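Local coordinates for response regulator protein (Burkholderia pseudomallei, PDB 3RQI) that probably switches transcription in a bacterial two-component system, through a receiver domain phosphorylated on an aspartate and joined to a Fis-family helix-turn-helix region, at residues 82-87 with 100-105; 9-14 with 35-40; 45-50 with 75-80; 87-92 with 105-110. One frame throughout, in Å; residues are numbered along the deposited sequence.

In the fold
All four contacts lie in the receiver domain, a five-stranded parallel sheet flanked by helices. Contacts 1 and 4 share G87 and Y105, have centres about 9 Å apart and flank the phosphorylated D58: T86 and G87 bond its phosphoryl group from one strand end, K108 from the next. Contact 2 is centred about 17 Å from contact 4, yet D14 OD2 reaches K108 NZ at 2.8 Å in a salt bridge, and D15, D58 and H60 form the calcium site beside it. Contact 3 lies toward the other end of the domain, with its nearest atoms about 12 Å from contact 4, but touches contact 2 through L46 and E50.

Contact 1: 82-87 with 100-105; sequences ILVLTG and DGADNY
V84 and Y105 form the closely packed half of this contact, where strands 81-86 and 104-107 run parallel. V84 CG1 lies over one face of the phenol, 4.1 Å from the Y105 ring centroid, in a CH-pi contact. Further along, the methyl T86 CG2 comes within 3.5 Å of Y105 OH. T86 OG1 is anti to the backbone N (chi1 -180°); it bonds the phosphoryl group of D58 and Y88 N, while Y105 OH bonds T93 OG1. On the other sheet face, L83 CD1 reaches in to 3.5 Å from Y105 N. A bond from V84 N to N104 O, 3.0 Å, ties the strands.

Polar bonds, not ring packing, hold the opposite end, whose solvent side lies at the partly exposed G101 and D103. Here the chain leaves helix 91-100 through a Schellman motif at G101. I82 O takes D103 N at 2.9 Å but N104 N only weakly, at 3.4 Å. The D103 carboxylate folds back, its OD2 accepting I82 N through the anti lone pair at 2.8 Å while holding a glycerol. T86 thus links the phosphoryl group to the aromatic ring, consistent with the threonine-tyrosine coupling by which receiver domains relay phosphorylation.

Contact 2: 9-14 with 35-40; sequences NFLVID and RQAHNK
L11 and I13 turn toward the same sheet face as A37, and both approach its methyl group: I13 CG1 lies 4.2 Å from A37 CB, and L11 CD1 4.3 Å from the same carbon. L11 CG is anti to its backbone N (chi1 179°), and CD1 beyond it also rests against the carbonyl of R35, 3.7 Å from R35 O. L46 and A43 of helix 40-47 pack on this face. V12 and Q36 occupy the other face, which helix 17-29 flanks with A20 beside Q36.

Two neighbouring atoms of the H38 ring edge are used: CD2 faces D14 O across the contact, 3.3 Å away and near the ring plane, while NE2 donates to Q36 OE1 within residues 35-40. That second bond, 3.0 Å, is nearly straight (177°) and also lies in the ring plane, although the donor is tilted out of the plane of the Q36 carbonyl.

Underneath runs the regular parallel pairing of a beta-alpha-beta crossover, in which R35 N, V12 N, A37 N and D14 N each donate to the opposite strand. V12 N to R35 O is typical at 2.9 Å. This pairing ends at D14, whose carboxylate turns from the second strand toward the active site: OD2 pairs with K108 and OD1 accepts N16 N. The chemistry is consistent with a proton on H38 NE2, and the strand pairing carries the backbone up to D14, the residue just before the calcium ligand D15.

Contact 3: 45-50 with 75-80; sequences KLAGAE and DLQPDA
Q77 brings the NE2 end of its flat amide against two carbonyl groups of residues 45-50, A47 O and E50 O, each 2.8 Å from NE2. A47 O lies close to the amide plane, whereas E50 O is tilted somewhat out of it. The carbonyls receive the nitrogen differently: the donor stands in the plane of the E50 carbonyl, with a C=O...N angle of 152°, but approaches the A47 carbonyl more from the flank, at 120° and tilted from its plane. The other end of the amide is engaged as well, because Q77 OE1 accepts F52 N. With both nitrogen bonds and the oxygen bond made, the rotation of the group is fixed. The chain bends at chi2 (-79°), which sets CD back from an extended course.

In the alternating beta-alpha fold of CheY-like receiver domains, this contact joins the C-terminal ends of two helices that pack on one side of the sheet, 40-47 and 67-76. A47 O belongs to the final turn of the first, and the amide of Q77, the residue just past the second, supplies it with a donor. One residue earlier, L46 O accepts both A49 N, at 3.0 Å, and E50 N, at 3.2 Å.

L76 adds the apolar part. Its CB rests 3.5 Å from A47 O, and CD1 meets A47 CB at 4.0 Å, near the protein surface. Beyond Q77 the chain makes a type I turn to A80, closed by A80 N to Q77 O at 3.1 Å; Q77 O and A80 O also hold a glycerol.

Contact 4: 87-92 with 105-110; sequences GYASIA and YLAKPA. With SO4 (sulfate ion), chain E.
Y105 OH accepts a hydrogen bond from a backbone nitrogen, S90 N, at 3.1 Å and 159°, so the phenol at the end of a strand side chain grips the loop just ahead of a helix. A89 sits beside the ring: its CB lies at the edge of the Y105 ring, in plane and 3.9 Å from CE2, and the same methyl touches A107 CB at 3.9 Å. A89 CA also closes to 3.3 Å from Y105 OH.

The loop 87-90 joins strand 81-86 to helix 91-100, the first half of a beta-alpha-beta unit completed by strand 104-107. S90 is the N-cap, and its OG meets T93 OG1, as Y105 OH does. In receiver domains such a loop follows the conserved threonine or serine and borders the phosphorylation site. Here G87 N bonds the phosphoryl group of D58, and K108 runs alongside the glycine with its chain extended beyond CG (chi2 177°); K108 CD lies 3.6 Å from G87 N. K108 NZ carries on to the same phosphoryl oxygen and to D14. The peptide between K108 and P109 is cis, a feature shared by many receiver domains.

At the helix start, a sulfate, probably from the crystallisation liquor, takes I91 N on its O2 at 2.9 Å; H169 ND1, R170 N and R171 N also bond it, and the helix N-terminus would be expected to contribute. Q174 of the second subunit grips both segments, bonding A89 N through OE1 and K108 O through NE2, and I91 of that subunit packs on Y105.

Contact 1: 82-87 with 100-105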
# COMPACT_ATOMS: atom_id res chain seq x y z
N ILE A 82 -9.05 13.31 -0.35
CA ILE A 82 -7.63 13.54 -0.13
C ILE A 82 -6.85 12.39 -0.75
O ILE A 82 -7.09 11.21 -0.45
CB ILE A 82 -7.34 13.67 1.40
CG1 ILE A 82 -8.02 14.96 1.96
CG2 ILE A 82 -5.84 13.71 1.64
CD1 ILE A 82 -7.87 15.09 3.47
N LEU A 83 -5.89 12.71 -1.62
CA LEU A 83 -5.12 11.70 -2.35
C LEU A 83 -3.64 11.93 -2.04
O LEU A 83 -3.12 13.05 -2.21
CB LEU A 83 -5.35 11.89 -3.87
CG LEU A 83 -4.40 11.15 -4.81
CD1 LEU A 83 -4.68 9.59 -4.80
CD2 LEU A 83 -4.51 11.72 -6.25
N VAL A 84 -2.95 10.90 -1.60
CA VAL A 84 -1.46 10.95 -1.54
C VAL A 84 -0.93 10.73 -2.94
O VAL A 84 -1.36 9.81 -3.67
CB VAL A 84 -0.85 9.88 -0.59
CG1 VAL A 84 0.72 9.81 -0.76
CG2 VAL A 84 -1.23 10.17 0.88
N LEU A 85 -0.06 11.63 -3.36
CA LEU A 85 0.52 11.53 -4.72
C LEU A 85 2.05 11.64 -4.55
O LEU A 85 2.57 12.70 -4.16
CB LEU A 85 -0.03 12.66 -5.62
CG LEU A 85 0.58 12.73 -7.04
CD1 LEU A 85 0.33 11.43 -7.79
CD2 LEU A 85 -0.02 13.91 -7.78
N THR A 86 2.77 10.52 -4.77
CA THR A 86 4.18 10.44 -4.28
C THR A 86 5.16 9.75 -5.21
O THR A 86 4.83 8.72 -5.82
CB THR A 86 4.28 9.79 -2.86
OG1 THR A 86 5.62 9.72 -2.41
CG2 THR A 86 3.70 8.41 -2.84
N GLY A 87 6.37 10.30 -5.28
CA GLY A 87 7.49 9.67 -5.99
C GLY A 87 8.25 8.68 -5.11
O GLY A 87 9.24 8.08 -5.54
N ASP A 100 -4.59 7.43 8.55
CA ASP A 100 -4.57 8.85 8.91
C ASP A 100 -5.75 9.61 8.30
O ASP A 100 -6.05 10.75 8.72
CB ASP A 100 -3.25 9.50 8.42
CG ASP A 100 -2.02 9.04 9.20
OD1 ASP A 100 -2.15 8.39 10.25
OD2 ASP A 100 -0.90 9.31 8.71
N GLY A 101 -6.41 8.97 7.33
CA GLY A 101 -7.60 9.52 6.70
C GLY A 101 -7.57 9.75 5.20
O GLY A 101 -8.58 10.22 4.65
N ALA A 102 -6.45 9.43 4.56
CA ALA A 102 -6.40 9.59 3.10
C ALA A 102 -7.44 8.70 2.42
O ALA A 102 -7.64 7.53 2.80
CB ALA A 102 -5.04 9.30 2.54
N ASP A 103 -8.05 9.24 1.38
CA ASP A 103 -9.00 8.45 0.60
C ASP A 103 -8.35 7.53 -0.44
O ASP A 103 -8.94 6.52 -0.81
CB ASP A 103 -10.04 9.37 -0.09
CG ASP A 103 -10.83 10.16 0.90
OD1 ASP A 103 -11.66 9.55 1.62
OD2 ASP A 103 -10.61 11.38 1.00
N ASN A 104 -7.15 7.88 -0.93
CA ASN A 104 -6.49 7.04 -1.92
C ASN A 104 -5.02 7.40 -2.01
O ASN A 104 -4.55 8.33 -1.32
CB ASN A 104 -7.17 7.19 -3.31
CG ASN A 104 -7.06 5.94 -4.15
OD1 ASN A 104 -6.37 4.96 -3.78
ND2 ASN A 104 -7.74 5.96 -5.30
N TYR A 105 -4.29 6.67 -2.85
CA TYR A 105 -2.83 6.83 -2.86
C TYR A 105 -2.39 6.45 -4.25
O TYR A 105 -2.81 5.42 -4.78
CB TYR A 105 -2.25 5.90 -1.79
CG TYR A 105 -0.73 5.86 -1.57
CD1 TYR A 105 -0.20 6.27 -0.34
CD2 TYR A 105 0.15 5.38 -2.57
CE1 TYR A 105 1.17 6.19 -0.07
CE2 TYR A 105 1.52 5.30 -2.33
CZ TYR A 105 2.02 5.69 -1.08
OH TYR A 105 3.35 5.60 -0.84

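Contact 2: 9-14 with 35-40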
# COMPACT_ATOMS: atom_id res chain seq x y z
N ASN A 9 -12.69 23.52 -5.91
CA ASN A 9 -11.47 24.03 -5.31
C ASN A 9 -10.51 22.89 -4.98
O ASN A 9 -10.89 21.94 -4.31
CB ASN A 9 -11.81 24.85 -4.06
CG ASN A 9 -12.66 26.08 -4.40
OD1 ASN A 9 -12.24 26.95 -5.15
ND2 ASN A 9 -13.86 26.14 -3.84
N PHE A 10 -9.26 23.01 -5.44
CA PHE A 10 -8.26 21.97 -5.34
C PHE A 10 -7.01 22.53 -4.64
O PHE A 10 -6.50 23.59 -5.05
CB PHE A 10 -7.91 21.56 -6.79
CG PHE A 10 -7.37 20.16 -6.93
CD1 PHE A 10 -8.04 19.21 -7.69
CD2 PHE A 10 -6.15 19.82 -6.33
CE1 PHE A 10 -7.53 17.90 -7.81
CE2 PHE A 10 -5.62 18.54 -6.47
CZ PHE A 10 -6.31 17.57 -7.20
N LEU A 11 -6.51 21.83 -3.62
CA LEU A 11 -5.23 22.20 -2.94
C LEU A 11 -4.15 21.19 -3.32
O LEU A 11 -4.29 20.02 -3.04
CB LEU A 11 -5.42 22.18 -1.44
CG LEU A 11 -4.17 22.52 -0.56
CD1 LEU A 11 -3.53 23.87 -0.88
CD2 LEU A 11 -4.47 22.42 0.96
N VAL A 12 -3.10 21.69 -3.94
CA VAL A 12 -1.94 20.87 -4.30
C VAL A 12 -0.82 21.13 -3.28
O VAL A 12 -0.31 22.23 -3.22
CB VAL A 12 -1.47 21.20 -5.75
CG1 VAL A 12 -0.10 20.55 -6.00
CG2 VAL A 12 -2.54 20.74 -6.81
N ILE A 13 -0.45 20.10 -2.53
CA ILE A 13 0.63 20.24 -1.51
C ILE A 13 1.84 19.44 -2.00
O ILE A 13 1.85 18.21 -1.97
CB ILE A 13 0.18 19.69 -0.16
CG1 ILE A 13 -1.08 20.45 0.33
CG2 ILE A 13 1.35 19.82 0.87
CD1 ILE A 13 -1.84 19.67 1.42
N ASP A 14 2.88 20.15 -2.46
CA ASP A 14 4.10 19.51 -2.95
C ASP A 14 5.22 20.55 -2.90
O ASP A 14 4.99 21.71 -3.27
CB ASP A 14 3.87 18.99 -4.40
CG ASP A 14 4.88 17.97 -4.80
OD1 ASP A 14 6.10 18.30 -4.79
OD2 ASP A 14 4.51 16.81 -5.10
N ARG A 35 -5.04 26.07 -5.54
CA ARG A 35 -4.03 26.71 -4.67
C ARG A 35 -2.91 25.72 -4.45
O ARG A 35 -3.14 24.50 -4.46
CB ARG A 35 -4.64 27.12 -3.32
CG ARG A 35 -5.79 28.12 -3.46
CD ARG A 35 -5.27 29.44 -4.04
NE ARG A 35 -4.52 30.16 -3.03
CZ ARG A 35 -4.99 31.21 -2.34
NH1 ARG A 35 -6.19 31.70 -2.61
NH2 ARG A 35 -4.24 31.80 -1.41
N GLN A 36 -1.69 26.23 -4.27
CA GLN A 36 -0.52 25.39 -4.05
C GLN A 36 0.09 25.72 -2.66
O GLN A 36 0.14 26.89 -2.25
CB GLN A 36 0.56 25.67 -5.10
CG GLN A 36 0.19 25.37 -6.55
CD GLN A 36 1.35 25.78 -7.47
OE1 GLN A 36 2.52 25.53 -7.15
NE2 GLN A 36 1.03 26.48 -8.54
N ALA A 37 0.58 24.70 -1.98
CA ALA A 37 1.34 24.84 -0.75
C ALA A 37 2.62 24.04 -0.93
O ALA A 37 2.56 22.89 -1.40
CB ALA A 37 0.55 24.29 0.44
N HIS A 38 3.76 24.61 -0.53
CA HIS A 38 5.06 23.98 -0.82
C HIS A 38 5.73 23.46 0.43
O HIS A 38 6.83 22.89 0.36
CB HIS A 38 6.00 24.94 -1.59
CG HIS A 38 5.34 25.50 -2.81
ND1 HIS A 38 5.36 26.85 -3.11
CD2 HIS A 38 4.61 24.91 -3.78
CE1 HIS A 38 4.67 27.06 -4.22
NE2 HIS A 38 4.19 25.90 -4.64
N ASN A 39 5.08 23.64 1.57
CA ASN A 39 5.60 23.14 2.84
C ASN A 39 4.46 23.00 3.82
O ASN A 39 3.33 23.37 3.49
CB ASN A 39 6.71 24.03 3.40
CG ASN A 39 6.24 25.44 3.67
OD1 ASN A 39 5.17 25.65 4.22
ND2 ASN A 39 7.05 26.41 3.27
N LYS A 40 4.73 22.46 5.01
CA LYS A 40 3.67 22.19 5.98
C LYS A 40 3.00 23.46 6.52
O LYS A 40 1.80 23.48 6.67
CB LYS A 40 4.23 21.32 7.14

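Contact 3: 45-50 with 75-80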
# COMPACT_ATOMS: atom_id res chain seq x y z
N LYS A 45 -1.90 26.75 6.68
CA LYS A 45 -2.43 28.12 6.48
C LYS A 45 -3.58 28.09 5.48
O LYS A 45 -4.70 28.51 5.79
CB LYS A 45 -1.30 29.04 5.97
CG LYS A 45 -1.59 30.51 6.02
CD LYS A 45 -0.29 31.32 6.16
CE LYS A 45 -0.50 32.80 6.04
NZ LYS A 45 0.80 33.54 6.12
N LEU A 46 -3.32 27.55 4.30
CA LEU A 46 -4.36 27.43 3.28
C LEU A 46 -5.57 26.59 3.70
O LEU A 46 -6.73 27.00 3.47
CB LEU A 46 -3.77 26.89 1.96
CG LEU A 46 -3.13 28.02 1.15
CD1 LEU A 46 -2.14 27.42 0.13
CD2 LEU A 46 -4.14 28.97 0.44
N ALA A 47 -5.31 25.42 4.30
CA ALA A 47 -6.36 24.48 4.69
C ALA A 47 -7.17 25.01 5.87
O ALA A 47 -8.25 24.49 6.18
CB ALA A 47 -5.75 23.09 5.00
N GLY A 48 -6.66 26.08 6.50
CA GLY A 48 -7.39 26.76 7.58
C GLY A 48 -8.13 27.99 7.10
O GLY A 48 -8.86 28.63 7.90
N ALA A 49 -7.96 28.32 5.81
CA ALA A 49 -8.50 29.59 5.31
C ALA A 49 -9.62 29.44 4.28
O ALA A 49 -10.46 30.32 4.16
CB ALA A 49 -7.37 30.45 4.74
N GLU A 50 -9.65 28.32 3.58
CA GLU A 50 -10.57 28.15 2.46
C GLU A 50 -11.00 26.67 2.43
O GLU A 50 -10.27 25.80 2.90
CB GLU A 50 -9.80 28.57 1.18
CG GLU A 50 -10.09 27.82 -0.10
CD GLU A 50 -9.36 28.44 -1.31
OE1 GLU A 50 -8.47 29.30 -1.11
OE2 GLU A 50 -9.69 28.04 -2.45
N ASP A 75 -9.19 16.96 9.62
CA ASP A 75 -9.91 17.70 10.71
C ASP A 75 -10.36 19.05 10.19
O ASP A 75 -11.45 19.52 10.52
CB ASP A 75 -8.99 17.93 11.91
CG ASP A 75 -8.75 16.66 12.70
OD1 ASP A 75 -9.32 15.62 12.37
OD2 ASP A 75 -7.97 16.72 13.68
N LEU A 76 -9.51 19.68 9.40
CA LEU A 76 -9.86 21.00 8.81
C LEU A 76 -10.80 20.89 7.63
O LEU A 76 -11.56 21.83 7.35
CB LEU A 76 -8.60 21.73 8.34
CG LEU A 76 -7.68 22.20 9.47
CD1 LEU A 76 -6.28 22.54 8.90
CD2 LEU A 76 -8.26 23.40 10.24
N GLN A 77 -10.73 19.76 6.93
CA GLN A 77 -11.41 19.63 5.63
C GLN A 77 -12.18 18.32 5.61
O GLN A 77 -11.89 17.41 4.80
CB GLN A 77 -10.38 19.65 4.46
CG GLN A 77 -9.52 20.91 4.38
CD GLN A 77 -10.24 22.10 3.77
OE1 GLN A 77 -11.14 21.92 2.92
NE2 GLN A 77 -9.87 23.31 4.18
N PRO A 78 -13.19 18.19 6.48
CA PRO A 78 -13.85 16.88 6.62
C PRO A 78 -14.57 16.43 5.35
O PRO A 78 -14.73 15.21 5.16
CB PRO A 78 -14.86 17.12 7.76
CG PRO A 78 -15.05 18.62 7.81
CD PRO A 78 -13.74 19.20 7.41
N ASP A 79 -15.00 17.38 4.52
CA ASP A 79 -15.68 17.07 3.27
C ASP A 79 -14.73 16.74 2.08
O ASP A 79 -15.15 16.12 1.11
CB ASP A 79 -16.70 18.16 2.86
CG ASP A 79 -17.91 18.28 3.82
OD1 ASP A 79 -18.39 17.25 4.35
OD2 ASP A 79 -18.39 19.42 4.02
N ALA A 80 -13.46 17.13 2.17
CA ALA A 80 -12.50 16.97 1.05
C ALA A 80 -12.15 15.51 0.74
O ALA A 80 -12.09 14.68 1.65
CB ALA A 80 -11.20 17.72 1.38

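Contact 4: 87-92 with 105-110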
# COMPACT_ATOMS: atom_id res chain seq x y z
N GLY A 87 6.37 10.30 -5.28
CA GLY A 87 7.49 9.67 -5.99
C GLY A 87 8.25 8.68 -5.11
O GLY A 87 9.24 8.08 -5.54
N TYR A 88 7.77 8.51 -3.87
CA TYR A 88 8.35 7.57 -2.93
C TYR A 88 7.35 6.50 -2.48
O TYR A 88 7.11 6.33 -1.29
CB TYR A 88 8.95 8.32 -1.76
CG TYR A 88 10.04 9.26 -2.20
CD1 TYR A 88 11.32 8.78 -2.54
CD2 TYR A 88 9.78 10.61 -2.33
CE1 TYR A 88 12.31 9.67 -2.96
CE2 TYR A 88 10.75 11.48 -2.75
CZ TYR A 88 12.01 11.02 -3.06
OH TYR A 88 12.97 11.94 -3.46
N ALA A 89 6.75 5.81 -3.44
CA ALA A 89 5.62 4.95 -3.08
C ALA A 89 6.09 3.71 -2.33
O ALA A 89 7.16 3.14 -2.64
CB ALA A 89 4.81 4.57 -4.31
N SER A 90 5.30 3.30 -1.34
CA SER A 90 5.53 2.06 -0.61
C SER A 90 4.25 1.56 0.01
O SER A 90 3.35 2.35 0.37
CB SER A 90 6.61 2.24 0.47
OG SER A 90 6.24 3.23 1.44
N ILE A 91 4.16 0.24 0.16
CA ILE A 91 3.01 -0.30 0.91
C ILE A 91 2.93 0.28 2.31
O ILE A 91 1.82 0.63 2.76
CB ILE A 91 3.06 -1.84 0.91
CG1 ILE A 91 2.85 -2.28 -0.54
CG2 ILE A 91 2.03 -2.41 1.87
CD1 ILE A 91 2.95 -3.78 -0.77
N ALA A 92 4.06 0.38 3.01
CA ALA A 92 3.98 0.86 4.37
C ALA A 92 3.41 2.27 4.49
O ALA A 92 2.56 2.52 5.37
CB ALA A 92 5.37 0.76 5.07
N TYR A 105 -4.29 6.67 -2.85
CA TYR A 105 -2.83 6.83 -2.86
C TYR A 105 -2.39 6.45 -4.25
O TYR A 105 -2.81 5.42 -4.78
CB TYR A 105 -2.25 5.90 -1.79
CG TYR A 105 -0.73 5.86 -1.57
CD1 TYR A 105 -0.20 6.27 -0.34
CD2 TYR A 105 0.15 5.38 -2.57
CE1 TYR A 105 1.17 6.19 -0.07
CE2 TYR A 105 1.52 5.30 -2.33
CZ TYR A 105 2.02 5.69 -1.08
OH TYR A 105 3.35 5.60 -0.84
N LEU A 106 -1.60 7.32 -4.89
CA LEU A 106 -1.08 7.07 -6.25
C LEU A 106 0.41 7.36 -6.34
O LEU A 106 0.92 8.34 -5.77
CB LEU A 106 -1.77 7.98 -7.25
CG LEU A 106 -3.12 7.65 -7.88
CD1 LEU A 106 -3.24 8.66 -9.05
CD2 LEU A 106 -3.15 6.20 -8.38
N ALA A 107 1.11 6.47 -7.04
CA ALA A 107 2.51 6.73 -7.40
C ALA A 107 2.65 7.74 -8.54
O ALA A 107 1.91 7.67 -9.55
CB ALA A 107 3.21 5.42 -7.78
N LYS A 108 3.59 8.69 -8.37
CA LYS A 108 4.09 9.46 -9.50
C LYS A 108 4.92 8.53 -10.43
O LYS A 108 5.56 7.58 -9.95
CB LYS A 108 4.97 10.64 -9.06
CG LYS A 108 4.31 11.70 -8.19
CD LYS A 108 5.34 12.74 -7.79
CE LYS A 108 4.71 13.83 -6.89
NZ LYS A 108 5.83 14.57 -6.24
N PRO A 109 4.89 8.79 -11.73
CA PRO A 109 4.13 9.83 -12.40
C PRO A 109 2.69 9.39 -12.69
O PRO A 109 2.42 8.20 -12.94
CB PRO A 109 4.92 10.06 -13.72
CG PRO A 109 5.53 8.82 -13.99
CD PRO A 109 5.78 8.09 -12.68
N ALA A 110 1.79 10.35 -12.59
CA ALA A 110 0.38 10.14 -12.89
C ALA A 110 -0.04 11.33 -13.72
O ALA A 110 0.52 12.41 -13.55
CB ALA A 110 -0.45 10.08 -11.58
S SO4 E . 7.38 -1.58 -1.06
O1 SO4 E . 7.35 -0.31 -1.83
O2 SO4 E . 6.47 -1.52 0.03
O3 SO4 E . 8.69 -1.69 -0.41
O4 SO4 E . 7.11 -2.64 -2.05